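Anopheles gambiae adenosine kinase (Anopheles gambiae, PDB 3LOO) catalyses the phosphorylation of adenosine to AMP, with ATP as the usual phosphate donor, as a kinase of the pfkB carbohydrate kinase family. Local coordinates at residues 33-44 / 69-80. Residues are numbered along the deposited sequence; the frame is centred on the assembly and turned at random.
Sequences LLDISAVVEKDL and LIEKYQAEYIAG. With B4P (bis(adenosine)-5'-tetraphosphate), chain D.
Leu34 holds CG trans to its backbone N (chi1 -179°), and this lays CD2 over one face of the Tyr77 ring. Tyr77, with CG beside its own backbone N (chi1 -76°), brings its ring against that methyl and alongside Ile36. Strands 33-39 and 76-80 run antiparallel in the small mixed lid sheet of the pfkB kinase fold. Strand 33-39 is inner and strand 76-80 is outermost. Tyr77 is the non-hydrogen-bonded partner of Ile36. Leu34 reaches its ring from the pair with Ala79, on the same face of the sheet. CD2 of Leu34 makes a CH-pi contact 4.0 Å from the Tyr77 ring centroid, offset toward the rim. Ile36 CG1 meets the same ring at its edge, in plane. The hydroxyl of Tyr77 is hydrogen-bonded to that of Tyr111 in helix 110-122.

The other branch of Ile36, CG2, turns to the helix and turn before strand 76-80. It sits tightly against Ala75 CB at 3.4 Å and also touches Leu69 CB. Farther along, Tyr73 receives Val40 CG1 and Leu44 CD2 over one ring face. Through them the link after strand 33-39 and the start of helix 42-47 pack on the end of helix 64-73.

On the sheet face of Asp35 and Ile78 lies the bound bis(adenosine)-5'-tetraphosphate. Paired backbone bonds fix Asp35: its N donates to Ile78 O at 2.6 Å, and its O accepts from Ile78 N at 2.8 Å. Gly80, beside the carboxylate, carries no side chain that could crowd it. Asn313 also bonds Asp35 OD2. The carboxylate grips one ribose with both oxygens: B4P O2E donates to Asp35 OD1 at 2.6 Å, and B4P O3E donates to Asp35 OD2 at 2.6 Å.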
# COMPACT_ATOMS: atom_id res chain seq x y z
N LEU A 33 -10.59 0.54 2.48
CA LEU A 33 -11.47 -0.46 1.96
C LEU A 33 -11.67 -1.52 3.04
O LEU A 33 -10.73 -1.83 3.79
CB LEU A 33 -10.79 -1.12 0.75
CG LEU A 33 -10.96 -0.76 -0.73
CD1 LEU A 33 -11.38 0.64 -1.05
CD2 LEU A 33 -9.80 -1.28 -1.60
N LEU A 34 -12.88 -2.08 3.10
CA LEU A 34 -13.16 -3.22 3.95
C LEU A 34 -12.96 -4.46 3.09
O LEU A 34 -13.61 -4.59 2.04
CB LEU A 34 -14.61 -3.16 4.47
CG LEU A 34 -15.06 -4.30 5.44
CD1 LEU A 34 -14.21 -4.39 6.75
CD2 LEU A 34 -16.56 -4.19 5.80
N ASP A 35 -12.09 -5.37 3.53
CA ASP A 35 -11.88 -6.60 2.82
C ASP A 35 -13.00 -7.58 3.16
O ASP A 35 -13.39 -7.72 4.34
CB ASP A 35 -10.51 -7.22 3.15
CG ASP A 35 -9.31 -6.43 2.58
OD1 ASP A 35 -9.51 -5.51 1.74
OD2 ASP A 35 -8.16 -6.77 2.96
N ILE A 36 -13.48 -8.26 2.12
CA ILE A 36 -14.45 -9.34 2.26
C ILE A 36 -13.77 -10.61 1.76
O ILE A 36 -13.58 -10.82 0.57
CB ILE A 36 -15.76 -9.02 1.50
CG1 ILE A 36 -16.32 -7.69 1.95
CG2 ILE A 36 -16.80 -10.11 1.69
CD1 ILE A 36 -17.46 -7.20 1.10
N SER A 37 -13.42 -11.46 2.71
CA SER A 37 -12.48 -12.52 2.46
C SER A 37 -13.13 -13.88 2.57
O SER A 37 -13.79 -14.14 3.55
CB SER A 37 -11.37 -12.43 3.50
OG SER A 37 -10.32 -13.31 3.13
N ALA A 38 -12.92 -14.76 1.60
CA ALA A 38 -13.50 -16.12 1.66
C ALA A 38 -12.71 -17.16 0.89
O ALA A 38 -11.96 -16.86 -0.05
CB ALA A 38 -14.99 -16.12 1.21
N VAL A 39 -12.90 -18.41 1.31
CA VAL A 39 -12.42 -19.54 0.54
C VAL A 39 -13.45 -19.86 -0.53
O VAL A 39 -14.64 -19.97 -0.26
CB VAL A 39 -12.11 -20.75 1.46
CG1 VAL A 39 -11.86 -22.03 0.62
CG2 VAL A 39 -10.91 -20.40 2.32
N VAL A 40 -13.00 -19.96 -1.77
CA VAL A 40 -13.92 -20.27 -2.85
C VAL A 40 -13.23 -21.22 -3.81
O VAL A 40 -12.02 -21.45 -3.69
CB VAL A 40 -14.39 -18.99 -3.61
CG1 VAL A 40 -14.83 -17.90 -2.64
CG2 VAL A 40 -13.31 -18.47 -4.56
N GLU A 41 -14.00 -21.73 -4.78
CA GLU A 41 -13.43 -22.57 -5.85
C GLU A 41 -13.52 -21.89 -7.21
O GLU A 41 -14.20 -20.86 -7.34
CB GLU A 41 -14.10 -23.96 -5.84
CG GLU A 41 -13.53 -24.87 -4.75
CD GLU A 41 -14.27 -26.21 -4.60
OE1 GLU A 41 -14.21 -27.05 -5.52
OE2 GLU A 41 -14.90 -26.41 -3.54
N LYS A 42 -12.87 -22.48 -8.22
CA LYS A 42 -12.71 -21.87 -9.55
C LYS A 42 -13.99 -21.45 -10.24
O LYS A 42 -13.98 -20.48 -11.00
CB LYS A 42 -11.94 -22.80 -10.51
CG LYS A 42 -10.45 -22.64 -10.44
CD LYS A 42 -9.76 -23.79 -9.71
CE LYS A 42 -8.33 -23.41 -9.30
NZ LYS A 42 -7.82 -22.22 -10.09
N ASP A 43 -15.09 -22.18 -9.98
CA ASP A 43 -16.36 -21.82 -10.60
C ASP A 43 -16.81 -20.44 -10.18
O ASP A 43 -17.44 -19.72 -10.96
CB ASP A 43 -17.46 -22.86 -10.30
CG ASP A 43 -17.57 -23.19 -8.82
OD1 ASP A 43 -18.70 -23.49 -8.37
OD2 ASP A 43 -16.53 -23.16 -8.12
N LEU A 44 -16.48 -20.05 -8.95
CA LEU A 44 -16.78 -18.66 -8.55
C LEU A 44 -15.95 -17.66 -9.37
O LEU A 44 -16.49 -16.72 -9.91
CB LEU A 44 -16.65 -18.44 -7.04
CG LEU A 44 -17.06 -17.03 -6.60
CD1 LEU A 44 -18.55 -16.83 -6.76
CD2 LEU A 44 -16.67 -16.83 -5.18
N LEU A 69 -20.54 -13.44 -1.72
CA LEU A 69 -19.48 -13.81 -0.77
C LEU A 69 -20.01 -13.78 0.68
O LEU A 69 -19.75 -14.69 1.46
CB LEU A 69 -18.24 -12.89 -0.87
CG LEU A 69 -17.43 -12.90 -2.17
CD1 LEU A 69 -16.32 -11.85 -2.11
CD2 LEU A 69 -16.87 -14.28 -2.45
N ILE A 70 -20.74 -12.73 1.02
CA ILE A 70 -21.25 -12.58 2.37
C ILE A 70 -22.28 -13.70 2.64
O ILE A 70 -22.10 -14.47 3.57
CB ILE A 70 -21.86 -11.18 2.58
CG1 ILE A 70 -20.79 -10.09 2.48
CG2 ILE A 70 -22.63 -11.09 3.92
CD1 ILE A 70 -21.36 -8.75 1.95
N GLU A 71 -23.29 -13.82 1.78
CA GLU A 71 -24.43 -14.71 2.00
C GLU A 71 -24.16 -16.19 1.81
O GLU A 71 -24.70 -17.01 2.53
CB GLU A 71 -25.62 -14.31 1.12
CG GLU A 71 -26.42 -13.14 1.68
CD GLU A 71 -27.43 -12.60 0.68
OE1 GLU A 71 -27.71 -13.29 -0.33
OE2 GLU A 71 -27.94 -11.46 0.89
N LYS A 72 -23.33 -16.55 0.85
CA LYS A 72 -23.18 -17.94 0.48
C LYS A 72 -21.78 -18.49 0.74
O LYS A 72 -21.58 -19.70 0.76
CB LYS A 72 -23.66 -18.10 -0.99
CG LYS A 72 -22.94 -19.12 -1.88
CD LYS A 72 -23.64 -19.25 -3.24
CE LYS A 72 -22.83 -20.08 -4.24
NZ LYS A 72 -22.38 -21.40 -3.68
N TYR A 73 -20.79 -17.63 0.94
CA TYR A 73 -19.45 -18.15 1.24
C TYR A 73 -18.95 -17.81 2.63
O TYR A 73 -17.79 -18.07 2.94
CB TYR A 73 -18.42 -17.75 0.18
CG TYR A 73 -18.63 -18.42 -1.16
CD1 TYR A 73 -17.98 -19.61 -1.46
CD2 TYR A 73 -19.47 -17.87 -2.10
CE1 TYR A 73 -18.16 -20.24 -2.70
CE2 TYR A 73 -19.67 -18.47 -3.33
CZ TYR A 73 -19.01 -19.65 -3.62
OH TYR A 73 -19.22 -20.23 -4.85
N GLN A 74 -19.83 -17.25 3.46
CA GLN A 74 -19.51 -17.02 4.88
C GLN A 74 -18.28 -16.12 4.95
O GLN A 74 -17.33 -16.45 5.64
CB GLN A 74 -19.21 -18.36 5.58
CG GLN A 74 -20.40 -19.34 5.69
CD GLN A 74 -21.69 -18.60 6.02
OE1 GLN A 74 -22.33 -18.01 5.13
NE2 GLN A 74 -22.08 -18.61 7.29
N ALA A 75 -18.27 -15.03 4.19
CA ALA A 75 -17.06 -14.20 4.08
C ALA A 75 -16.80 -13.42 5.37
O ALA A 75 -17.72 -13.09 6.11
CB ALA A 75 -17.15 -13.25 2.88
N GLU A 76 -15.53 -13.13 5.60
CA GLU A 76 -15.10 -12.45 6.79
C GLU A 76 -14.85 -10.98 6.44
O GLU A 76 -14.44 -10.65 5.33
CB GLU A 76 -13.82 -13.11 7.31
CG GLU A 76 -13.45 -12.70 8.69
CD GLU A 76 -12.09 -13.25 9.16
OE1 GLU A 76 -11.51 -14.12 8.47
OE2 GLU A 76 -11.62 -12.80 10.24
N TYR A 77 -15.11 -10.10 7.38
CA TYR A 77 -14.82 -8.68 7.18
C TYR A 77 -13.48 -8.33 7.81
O TYR A 77 -13.27 -8.58 8.99
CB TYR A 77 -15.91 -7.83 7.85
CG TYR A 77 -17.22 -7.75 7.10
CD1 TYR A 77 -17.26 -7.69 5.68
CD2 TYR A 77 -18.44 -7.65 7.79
CE1 TYR A 77 -18.48 -7.58 4.99
CE2 TYR A 77 -19.66 -7.54 7.10
CZ TYR A 77 -19.67 -7.51 5.71
OH TYR A 77 -20.86 -7.35 5.03
N ILE A 78 -12.58 -7.74 7.04
CA ILE A 78 -11.28 -7.37 7.57
C ILE A 78 -10.93 -6.00 7.11
O ILE A 78 -11.05 -5.69 5.93
CB ILE A 78 -10.14 -8.38 7.19
CG1 ILE A 78 -10.58 -9.82 7.45
CG2 ILE A 78 -8.90 -8.08 8.03
CD1 ILE A 78 -9.76 -10.92 6.66
N ALA A 79 -10.51 -5.15 8.04
CA ALA A 79 -10.11 -3.78 7.67
C ALA A 79 -8.96 -3.87 6.67
O ALA A 79 -8.02 -4.60 6.91
CB ALA A 79 -9.68 -3.01 8.92
N GLY A 80 -9.05 -3.18 5.54
CA GLY A 80 -7.99 -3.26 4.51
C GLY A 80 -7.72 -1.96 3.81
O GLY A 80 -7.84 -0.88 4.40
PA B4P D . -2.19 -8.86 -0.87
O1A B4P D . -2.60 -9.83 0.23
O2A B4P D . -2.59 -9.20 -2.30
O3A B4P D . -0.59 -8.89 -0.90
PB B4P D . 0.28 -7.56 -0.68
O1B B4P D . 0.17 -7.06 0.76
O2B B4P D . 0.14 -6.58 -1.83
O3B B4P D . 1.59 -8.58 -0.80
PG B4P D . 2.78 -8.52 -1.89
O1G B4P D . 2.53 -9.42 -3.05
O2G B4P D . 2.98 -7.06 -2.23
O3G B4P D . 4.07 -9.03 -1.08
PD B4P D . 4.92 -10.39 -1.19
O1D B4P D . 3.98 -11.51 -1.44
O2D B4P D . 6.14 -10.22 -2.06
O5E B4P D . -2.65 -7.35 -0.48
C5E B4P D . -3.95 -7.32 0.06
C4E B4P D . -4.51 -5.94 0.27
O4E B4P D . -4.57 -5.18 -0.94
C3E B4P D . -5.94 -6.09 0.70
O3E B4P D . -5.94 -5.82 2.11
C2E B4P D . -6.70 -5.01 -0.06
O2E B4P D . -7.52 -4.16 0.75
C1E B4P D . -5.59 -4.22 -0.78
N9A B4P D . -6.07 -3.76 -2.10
C8A B4P D . -6.41 -4.52 -3.18
N7A B4P D . -6.81 -3.67 -4.17
C5A B4P D . -6.76 -2.39 -3.71
C6A B4P D . -7.03 -1.12 -4.25
N6A B4P D . -7.51 -0.93 -5.52
N1A B4P D . -6.86 -0.02 -3.47
C2A B4P D . -6.38 -0.13 -2.20
N3A B4P D . -6.11 -1.33 -1.67
C4A B4P D . -6.27 -2.46 -2.40
O5F B4P D . 5.37 -10.50 0.34
C5F B4P D . 5.89 -9.39 1.06
C4F B4P D . 6.64 -9.96 2.26
O4F B4P D . 5.86 -10.94 2.97
C3F B4P D . 7.86 -10.76 1.81
O3F B4P D . 8.93 -9.87 1.52
C2F B4P D . 8.11 -11.65 3.01
O2F B4P D . 8.86 -10.94 4.02
C1F B4P D . 6.69 -11.98 3.50
N9B B4P D . 6.29 -13.27 2.86
C8B B4P D . 5.48 -13.41 1.78
N7B B4P D . 5.33 -14.71 1.45
C5B B4P D . 6.06 -15.46 2.31
C6B B4P D . 6.32 -16.82 2.48
N6B B4P D . 5.74 -17.71 1.63
N1B B4P D . 7.13 -17.23 3.50
C2B B4P D . 7.70 -16.35 4.35
N3B B4P D . 7.49 -15.00 4.23
C4B B4P D . 6.69 -14.51 3.24